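Local atomic coordinates of geranyltranstransferase (Campylobacter jejuni, PDB entry 3NPK), a protein that probably catalyses the condensation of geranyl diphosphate with isopentenyl diphosphate to give farnesyl diphosphate, releasing pyrophosphate. Residues Phe140-Asp154 against Phe169-Ala181. Residues are numbered along the deposited sequence; the frame is centred on the assembly and turned at random.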
loop_
_atom_site.group_PDB
_atom_site.type_symbol
_atom_site.label_atom_id
_atom_site.label_comp_id
_atom_site.label_asym_id
_atom_site.label_seq_id
_atom_site.Cartn_x
_atom_site.Cartn_y
_atom_site.Cartn_z
ATOM N N PHE A 140 -6.220 -6.466 4.621
ATOM C CA PHE A 140 -5.991 -7.789 5.191
ATOM C C PHE A 140 -5.656 -8.778 4.080
ATOM O O PHE A 140 -4.618 -9.451 4.114
ATOM C CB PHE A 140 -7.225 -8.270 5.970
ATOM C CG PHE A 140 -7.050 -9.624 6.603
ATOM C CD1 PHE A 140 -7.390 -10.788 5.916
ATOM C CD2 PHE A 140 -6.554 -9.722 7.886
ATOM C CE1 PHE A 140 -7.242 -12.035 6.514
ATOM C CE2 PHE A 140 -6.401 -10.974 8.496
ATOM C CZ PHE A 140 -6.748 -12.118 7.811
ATOM N N ASN A 141 -6.513 -8.845 3.067
ATOM C CA ASN A 141 -6.354 -9.869 2.037
ATOM C C ASN A 141 -5.245 -9.616 1.021
ATOM O O ASN A 141 -4.701 -10.572 0.450
ATOM C CB ASN A 141 -7.691 -10.132 1.344
ATOM C CG ASN A 141 -8.665 -10.838 2.269
ATOM O OD1 ASN A 141 -8.507 -12.021 2.556
ATOM N ND2 ASN A 141 -9.644 -10.105 2.778
ATOM N N ALA A 142 -4.936 -8.340 0.788
ATOM C CA ALA A 142 -3.875 -7.961 -0.150
ATOM C C ALA A 142 -2.510 -7.851 0.504
ATOM O O ALA A 142 -1.496 -7.804 -0.199
ATOM C CB ALA A 142 -4.212 -6.639 -0.824
ATOM N N GLY A 143 -2.482 -7.795 1.832
ATOM C CA GLY A 143 -1.244 -7.549 2.543
ATOM C C GLY A 143 -0.585 -8.802 3.076
ATOM O O GLY A 143 -0.728 -9.892 2.489
ATOM N N LEU A 144 0.138 -8.646 4.188
ATOM C CA LEU A 144 0.853 -9.778 4.771
ATOM C C LEU A 144 -0.059 -10.922 5.235
ATOM O O LEU A 144 0.395 -12.067 5.345
ATOM C CB LEU A 144 1.775 -9.316 5.891
ATOM C CG LEU A 144 1.119 -8.675 7.101
ATOM C CD1 LEU A 144 0.758 -9.755 8.137
ATOM C CD2 LEU A 144 2.068 -7.652 7.708
ATOM N N ASN A 145 -1.336 -10.633 5.496
ATOM C CA ASN A 145 -2.276 -11.710 5.852
ATOM C C ASN A 145 -2.818 -12.507 4.665
ATOM O O ASN A 145 -3.598 -13.453 4.825
ATOM C CB ASN A 145 -3.431 -11.165 6.673
ATOM C CG ASN A 145 -3.003 -10.790 8.047
ATOM O OD1 ASN A 145 -2.762 -11.661 8.883
ATOM N ND2 ASN A 145 -2.873 -9.497 8.295
ATOM N N GLY A 146 -2.418 -12.127 3.462
ATOM C CA GLY A 146 -2.950 -12.779 2.283
ATOM C C GLY A 146 -1.936 -12.800 1.153
ATOM O O GLY A 146 -0.937 -13.531 1.193
HETATM N N MSE A 147 -2.162 -11.945 0.163
HETATM C CA MSE A 147 -1.377 -11.971 -1.057
HETATM C C MSE A 147 0.129 -11.919 -0.811
HETATM O O MSE A 147 0.876 -12.665 -1.448
HETATM C CB MSE A 147 -1.811 -10.807 -1.939
HETATM C CG MSE A 147 -1.176 -10.787 -3.306
HETATM SE SE MSE A 147 -1.824 -9.202 -4.262
HETATM C CE MSE A 147 -0.551 -7.927 -3.505
ATOM N N VAL A 148 0.586 -11.040 0.082
ATOM C CA VAL A 148 2.031 -10.879 0.219
ATOM C C VAL A 148 2.718 -12.093 0.843
ATOM O O VAL A 148 3.780 -12.508 0.372
ATOM C CB VAL A 148 2.420 -9.591 0.958
ATOM C CG1 VAL A 148 3.968 -9.510 1.091
ATOM C CG2 VAL A 148 1.854 -8.356 0.205
ATOM N N ILE A 149 2.126 -12.680 1.881
ATOM C CA ILE A 149 2.744 -13.879 2.454
ATOM C C ILE A 149 2.668 -15.028 1.442
ATOM O O ILE A 149 3.584 -15.847 1.364
ATOM C CB ILE A 149 2.179 -14.283 3.849
ATOM C CG1 ILE A 149 3.076 -15.351 4.502
ATOM C CG2 ILE A 149 0.761 -14.813 3.754
ATOM C CD1 ILE A 149 4.508 -14.895 4.771
ATOM N N GLY A 150 1.585 -15.097 0.662
ATOM C CA GLY A 150 1.485 -16.080 -0.403
ATOM C C GLY A 150 2.613 -15.966 -1.418
ATOM O O GLY A 150 3.248 -16.957 -1.799
ATOM N N GLN A 151 2.885 -14.747 -1.856
ATOM C CA GLN A 151 3.987 -14.532 -2.786
ATOM C C GLN A 151 5.361 -14.815 -2.163
ATOM O O GLN A 151 6.238 -15.412 -2.814
ATOM C CB GLN A 151 3.955 -13.102 -3.334
ATOM C CG GLN A 151 5.088 -12.782 -4.312
ATOM C CD GLN A 151 5.098 -13.615 -5.619
ATOM O OE1 GLN A 151 4.362 -14.588 -5.781
ATOM N NE2 GLN A 151 5.975 -13.225 -6.549
ATOM N N ALA A 152 5.555 -14.424 -0.905
ATOM C CA ALA A 152 6.837 -14.703 -0.243
ATOM C C ALA A 152 7.072 -16.212 -0.168
ATOM O O ALA A 152 8.183 -16.705 -0.417
ATOM C CB ALA A 152 6.873 -14.082 1.163
ATOM N N ILE A 153 6.022 -16.948 0.184
ATOM C CA ILE A 153 6.124 -18.400 0.244
ATOM C C ILE A 153 6.387 -18.984 -1.151
ATOM O O ILE A 153 7.263 -19.841 -1.327
ATOM C CB ILE A 153 4.863 -18.992 0.885
ATOM C CG1 ILE A 153 4.894 -18.689 2.385
ATOM C CG2 ILE A 153 4.749 -20.511 0.634
ATOM C CD1 ILE A 153 3.601 -19.031 3.131
ATOM N N ASP A 154 5.643 -18.517 -2.148
ATOM C CA ASP A 154 5.832 -19.001 -3.523
ATOM C C ASP A 154 7.286 -18.810 -3.988
ATOM O O ASP A 154 7.918 -19.734 -4.540
ATOM C CB ASP A 154 4.874 -18.270 -4.463
ATOM C CG ASP A 154 4.636 -19.009 -5.780
ATOM O OD1 ASP A 154 4.750 -20.252 -5.838
ATOM O OD2 ASP A 154 4.318 -18.329 -6.764
ATOM N N PHE A 169 -1.930 -23.896 1.330
ATOM C CA PHE A 169 -1.743 -22.648 2.082
ATOM C C PHE A 169 -1.192 -21.563 1.157
ATOM O O PHE A 169 -1.682 -20.421 1.127
ATOM C CB PHE A 169 -0.787 -22.896 3.267
ATOM C CG PHE A 169 -0.607 -21.702 4.188
ATOM C CD1 PHE A 169 0.228 -20.643 3.825
ATOM C CD2 PHE A 169 -1.257 -21.645 5.429
ATOM C CE1 PHE A 169 0.406 -19.555 4.664
ATOM C CE2 PHE A 169 -1.068 -20.557 6.273
ATOM C CZ PHE A 169 -0.236 -19.510 5.888
ATOM N N LEU A 170 -0.158 -21.932 0.407
ATOM C CA LEU A 170 0.483 -21.008 -0.532
ATOM C C LEU A 170 -0.558 -20.373 -1.448
ATOM O O LEU A 170 -0.667 -19.154 -1.529
ATOM C CB LEU A 170 1.551 -21.772 -1.335
ATOM C CG LEU A 170 2.429 -21.034 -2.346
ATOM C CD1 LEU A 170 3.558 -21.982 -2.745
ATOM C CD2 LEU A 170 1.661 -20.559 -3.588
ATOM N N HIS A 171 -1.321 -21.202 -2.144
ATOM C CA HIS A 171 -2.248 -20.689 -3.146
ATOM C C HIS A 171 -3.435 -19.970 -2.534
ATOM O O HIS A 171 -3.924 -18.988 -3.088
ATOM C CB HIS A 171 -2.690 -21.815 -4.079
ATOM C CG HIS A 171 -1.641 -22.166 -5.080
ATOM N ND1 HIS A 171 -1.022 -23.397 -5.145
ATOM C CD2 HIS A 171 -1.072 -21.407 -6.046
ATOM C CE1 HIS A 171 -0.127 -23.382 -6.118
ATOM N NE2 HIS A 171 -0.149 -22.190 -6.687
ATOM N N THR A 172 -3.914 -20.450 -1.397
ATOM C CA THR A 172 -5.031 -19.767 -0.769
ATOM C C THR A 172 -4.629 -18.344 -0.411
ATOM O O THR A 172 -5.433 -17.429 -0.551
ATOM C CB THR A 172 -5.579 -20.522 0.442
ATOM O OG1 THR A 172 -5.993 -21.813 0.018
ATOM C CG2 THR A 172 -6.845 -19.829 0.940
ATOM N N HIS A 173 -3.384 -18.141 0.013
ATOM C CA HIS A 173 -2.955 -16.806 0.394
ATOM C C HIS A 173 -2.573 -15.977 -0.826
ATOM O O HIS A 173 -2.947 -14.798 -0.919
ATOM C CB HIS A 173 -1.817 -16.870 1.431
ATOM C CG HIS A 173 -2.293 -17.283 2.789
ATOM N ND1 HIS A 173 -2.600 -18.592 3.101
ATOM C CD2 HIS A 173 -2.548 -16.559 3.905
ATOM C CE1 HIS A 173 -3.023 -18.654 4.353
ATOM N NE2 HIS A 173 -2.993 -17.435 4.867
ATOM N N LYS A 174 -1.821 -16.584 -1.752
ATOM C CA LYS A 174 -1.290 -15.843 -2.889
ATOM C C LYS A 174 -2.385 -15.310 -3.817
ATOM O O LYS A 174 -2.333 -14.147 -4.240
ATOM C CB LYS A 174 -0.311 -16.712 -3.681
ATOM C CG LYS A 174 0.303 -15.979 -4.857
ATOM C CD LYS A 174 1.383 -16.798 -5.549
ATOM C CE LYS A 174 1.924 -15.979 -6.711
ATOM N NZ LYS A 174 2.633 -16.774 -7.729
ATOM N N THR A 175 -3.375 -16.141 -4.136
ATOM C CA THR A 175 -4.433 -15.703 -5.056
ATOM C C THR A 175 -5.849 -15.806 -4.535
ATOM O O THR A 175 -6.696 -14.962 -4.880
ATOM C CB THR A 175 -4.374 -16.427 -6.394
ATOM O OG1 THR A 175 -4.423 -17.827 -6.161
ATOM C CG2 THR A 175 -3.061 -16.136 -7.105
ATOM N N ALA A 176 -6.146 -16.805 -3.707
ATOM C CA ALA A 176 -7.558 -17.009 -3.368
ATOM C C ALA A 176 -8.100 -15.915 -2.452
ATOM O O ALA A 176 -9.252 -15.522 -2.578
ATOM C CB ALA A 176 -7.797 -18.377 -2.743
ATOM N N ARG A 177 -7.283 -15.426 -1.522
ATOM C CA ARG A 177 -7.804 -14.450 -0.570
ATOM C C ARG A 177 -8.238 -13.148 -1.234
ATOM O O ARG A 177 -9.238 -12.570 -0.843
ATOM C CB ARG A 177 -6.848 -14.225 0.611
ATOM C CG ARG A 177 -7.011 -15.331 1.683
ATOM C CD ARG A 177 -6.261 -15.062 2.970
ATOM N NE ARG A 177 -6.483 -16.156 3.912
ATOM C CZ ARG A 177 -6.132 -16.143 5.193
ATOM N NH1 ARG A 177 -5.518 -15.094 5.718
ATOM N NH2 ARG A 177 -6.412 -17.193 5.951
ATOM N N LEU A 178 -7.509 -12.695 -2.254
ATOM C CA LEU A 178 -7.895 -11.466 -2.948
ATOM C C LEU A 178 -9.175 -11.656 -3.785
ATOM O O LEU A 178 -9.996 -10.738 -3.894
ATOM C CB LEU A 178 -6.744 -10.937 -3.817
ATOM C CG LEU A 178 -6.972 -9.514 -4.360
ATOM C CD1 LEU A 178 -7.127 -8.509 -3.244
ATOM C CD2 LEU A 178 -5.842 -9.097 -5.288
ATOM N N ILE A 179 -9.353 -12.847 -4.365
ATOM C CA ILE A 179 -10.597 -13.190 -5.067
ATOM C C ILE A 179 -11.783 -13.216 -4.091
ATOM O O ILE A 179 -12.843 -12.624 -4.354
ATOM C CB ILE A 179 -10.448 -14.532 -5.830
ATOM C CG1 ILE A 179 -9.485 -14.335 -7.008
ATOM C CG2 ILE A 179 -11.791 -15.048 -6.319
ATOM C CD1 ILE A 179 -8.945 -15.608 -7.603
ATOM N N ALA A 180 -11.597 -13.874 -2.956
ATOM C CA ALA A 180 -12.609 -13.868 -1.892
ATOM C C ALA A 180 -12.906 -12.439 -1.418
ATOM O O ALA A 180 -14.066 -12.063 -1.174
ATOM C CB ALA A 180 -12.138 -14.737 -0.714
ATOM N N ALA A 181 -11.859 -11.633 -1.288
ATOM C CA ALA A 181 -12.041 -10.244 -0.862
ATOM C C ALA A 181 -12.898 -9.455 -1.853
ATOM O O ALA A 181 -13.713 -8.640 -1.454
ATOM C CB ALA A 181 -10.685 -9.555 -0.676
HETATM O O HOH W 1 -4.015 -14.266 8.672
#
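Gly150 and Lys174 bring their CA atoms to 3.7 Å where helices 147-154 and 169-181 run in roughly opposite directions, 146° between their N-to-C axes, which approach to 6.5 Å; with no side chain on Gly150, CB of Lys174 packs directly on its backbone. The extended lysine chain then runs past Gln151 to Asp154, where NZ forms a salt bridge with OD2, its modelled length doubtfully short. Leu170 and Ile153 slide past each other in opposite directions, Leu170 CG 3.8 Å from Ile153 CG2, while the leucine methyls also touch Asp154. From CG1, anti to the carbonyl carbon, Ile153 runs on extended (chi2 171°), and CD1 meets CE1 of Phe169, whose ring also meets Phe23 of the second subunit edge-to-face. The packing joins helix 147-156 and the preceding turn to helix 164-189 in the mainly helical isoprenoid synthase fold. Leu178, whose CD2 packs on SE of Met147 (selenomethionine), has its side chain about 9 Å from the bound pyrophosphate. The His173 ring lies between Phe169 and Arg177, its rotation fixed by ND1 donating to Phe169 O at 2.8 Å, near the ring plane. Asn145 O, at the guanidinium edge, accepts a weak bond from Arg177 NH1 (2.7 Å, N-H...O 128°). An amide suits position 141: packed against Arg177 and Ala181, Asn141 has OD1 hydrogen-bonded to Tyr201 OH and ND2 donating to Thr137 O, satisfying both buried ends.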